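Local coordinates for probable 2-oxoacid ferredoxin oxidoreductase, alpha chain (Thermoplasma acidophilum, PDB 3JU3) that probably takes part, as the alpha chain, in the ferredoxin-dependent oxidation of 2-oxoacids such as 2-oxoglutarate, with CoA as acyl acceptor, at the interface of chains A and B. Numbering follows the deposited sequence. Chains: chain A/B, Probable 2-oxoacid ferredoxin oxidoreductase, alpha chain.

The interface of chains A and B. Residues chain A 75-78, 96-97, 102; chain B 72-74.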
loop_
_atom_site.group_PDB
_atom_site.type_symbol
_atom_site.label_atom_id
_atom_site.label_comp_id
_atom_site.label_asym_id
_atom_site.label_seq_id
_atom_site.Cartn_x
_atom_site.Cartn_y
_atom_site.Cartn_z
ATOM N N TYR A 75 -5.256 1.215 4.428
ATOM C CA TYR A 75 -5.403 0.111 5.379
ATOM C C TYR A 75 -5.098 -1.177 4.639
ATOM O O TYR A 75 -5.427 -1.297 3.456
ATOM C CB TYR A 75 -6.802 0.137 6.039
ATOM C CG TYR A 75 -6.969 -0.781 7.230
ATOM C CD1 TYR A 75 -6.414 -0.470 8.489
ATOM C CD2 TYR A 75 -7.682 -1.969 7.103
ATOM C CE1 TYR A 75 -6.566 -1.338 9.586
ATOM C CE2 TYR A 75 -7.828 -2.836 8.180
ATOM C CZ TYR A 75 -7.268 -2.519 9.412
ATOM O OH TYR A 75 -7.469 -3.403 10.452
ATOM N N THR A 76 -4.391 -2.092 5.303
ATOM C CA THR A 76 -4.142 -3.458 4.762
ATOM C C THR A 76 -4.580 -4.490 5.804
ATOM O O THR A 76 -4.239 -4.344 6.971
ATOM C CB THR A 76 -2.650 -3.693 4.413
ATOM O OG1 THR A 76 -2.204 -2.724 3.465
ATOM C CG2 THR A 76 -2.445 -5.071 3.792
ATOM N N ALA A 77 -5.342 -5.517 5.404
ATOM C CA ALA A 77 -5.805 -6.527 6.374
ATOM C C ALA A 77 -6.394 -7.755 5.668
ATOM O O ALA A 77 -6.854 -7.676 4.483
ATOM C CB ALA A 77 -6.845 -5.959 7.314
ATOM N N GLN A 78 -6.316 -8.848 6.416
ATOM C CA GLN A 78 -7.055 -10.065 6.221
ATOM C C GLN A 78 -8.311 -9.851 7.052
ATOM O O GLN A 78 -8.205 -9.594 8.255
ATOM C CB GLN A 78 -6.224 -11.238 6.808
ATOM C CG GLN A 78 -4.897 -11.482 6.084
ATOM C CD GLN A 78 -3.906 -12.390 6.830
ATOM O OE1 GLN A 78 -4.281 -13.373 7.473
ATOM N NE2 GLN A 78 -2.626 -12.062 6.718
ATOM N N LEU A 96 -3.157 -14.761 0.547
ATOM C CA LEU A 96 -2.363 -13.573 0.920
ATOM C C LEU A 96 -1.706 -12.948 -0.306
ATOM O O LEU A 96 -1.685 -13.564 -1.372
ATOM C CB LEU A 96 -1.236 -13.982 1.885
ATOM C CG LEU A 96 -1.599 -14.752 3.157
ATOM C CD1 LEU A 96 -0.377 -14.924 4.083
ATOM C CD2 LEU A 96 -2.755 -14.067 3.886
ATOM N N LYS A 97 -1.139 -11.748 -0.151
ATOM C CA LYS A 97 -0.309 -11.142 -1.204
ATOM C C LYS A 97 0.935 -11.997 -1.492
ATOM O O LYS A 97 1.560 -12.540 -0.567
ATOM C CB LYS A 97 0.100 -9.717 -0.844
ATOM N N HIS A 102 -0.564 -8.118 -5.063
ATOM C CA HIS A 102 -1.720 -9.017 -5.031
ATOM C C HIS A 102 -1.489 -10.098 -6.082
ATOM O O HIS A 102 -0.753 -9.868 -7.055
ATOM C CB HIS A 102 -3.021 -8.265 -5.332
ATOM C CG HIS A 102 -3.353 -7.206 -4.328
ATOM N ND1 HIS A 102 -3.733 -7.499 -3.036
ATOM C CD2 HIS A 102 -3.353 -5.855 -4.424
ATOM C CE1 HIS A 102 -3.958 -6.375 -2.381
ATOM N NE2 HIS A 102 -3.737 -5.362 -3.200
ATOM N N GLU B 72 -6.785 -11.559 1.505
ATOM C CA GLU B 72 -6.123 -10.387 2.076
ATOM C C GLU B 72 -6.370 -9.201 1.168
ATOM O O GLU B 72 -6.309 -9.360 -0.046
ATOM C CB GLU B 72 -4.624 -10.661 2.166
ATOM C CG GLU B 72 -3.867 -9.439 2.700
ATOM C CD GLU B 72 -2.348 -9.597 2.742
ATOM O OE1 GLU B 72 -1.840 -10.717 2.614
ATOM O OE2 GLU B 72 -1.660 -8.573 2.906
ATOM N N SER B 73 -6.672 -8.023 1.710
ATOM C CA SER B 73 -6.957 -6.916 0.812
ATOM C C SER B 73 -6.416 -5.563 1.352
ATOM O O SER B 73 -5.672 -5.534 2.341
ATOM C CB SER B 73 -8.459 -6.887 0.476
ATOM O OG SER B 73 -8.784 -5.905 -0.513
ATOM N N ASN B 74 -6.713 -4.461 0.654
ATOM C CA ASN B 74 -6.223 -3.148 1.084
ATOM C C ASN B 74 -7.095 -2.045 0.525
ATOM O O ASN B 74 -7.984 -2.299 -0.297
ATOM C CB ASN B 74 -4.772 -2.914 0.653
ATOM C CG ASN B 74 -4.671 -2.603 -0.819
ATOM O OD1 ASN B 74 -4.947 -3.450 -1.652
ATOM N ND2 ASN B 74 -4.326 -1.360 -1.146
HETATM O O HOH W 1 -5.137 -10.345 -2.511
#
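The imidazole of A:His102 meets the side-chain amide of B:Asn74 at the edge of its ring, the amide carbon CG lying in plane there and the two flat groups turned 25° apart. This contact flanks an antiparallel pairing of the two copies of strand 73-77, in the core domain II of the pyruvate:ferredoxin oxidoreductase family, and it illustrates how one strand and its two-fold mate pair across an interface. NE2 of A:His102 donates to the carbonyl oxygen OD1 of B:Asn74 over 2.7 Å; the donor stays near its own ring plane but sits above the amide carbonyl plane, and the bond is markedly bent, 132° at the hydrogen. B:Asn74 presents this oxygen with CG tucked between the two backbone branches, which turns OD1 towards the ring. At the other ring nitrogen, ND1 of A:His102 is 3.2 Å from water 1, which lies 2.9 Å from the backbone O of B:Glu72, so NE2 is bound directly and ND1 through the water to chain B.

Within the strand pair, A:Ala77 and B:Ser73 exchange backbone bonds, N of B:Ser73 to O of A:Ala77 at 2.8 Å and N of A:Ala77 to O of B:Ser73 at 3.1 Å. The enzyme is a complex of different subunits, and the structure alone does not show whether this pairing of two alpha chains persists in it.

B:Glu72 reaches between the paired strand and the loop of A:Leu96 and A:Lys97, its chain extended with CG anti to the backbone N (chi1 177°). The carboxylate OE1 accepts the backbone N of A:Lys97 at 3.0 Å, met from above the carboxylate plane, while OE2 lies 3.7 Å from the methyl CG2 of A:Thr76. CB of B:Glu72 packs against CG of A:Gln78 at 4.0 Å. An alanine here would probably leave the A:Lys97 amide without this acceptor and open a gap between A:Thr76 and A:Leu96.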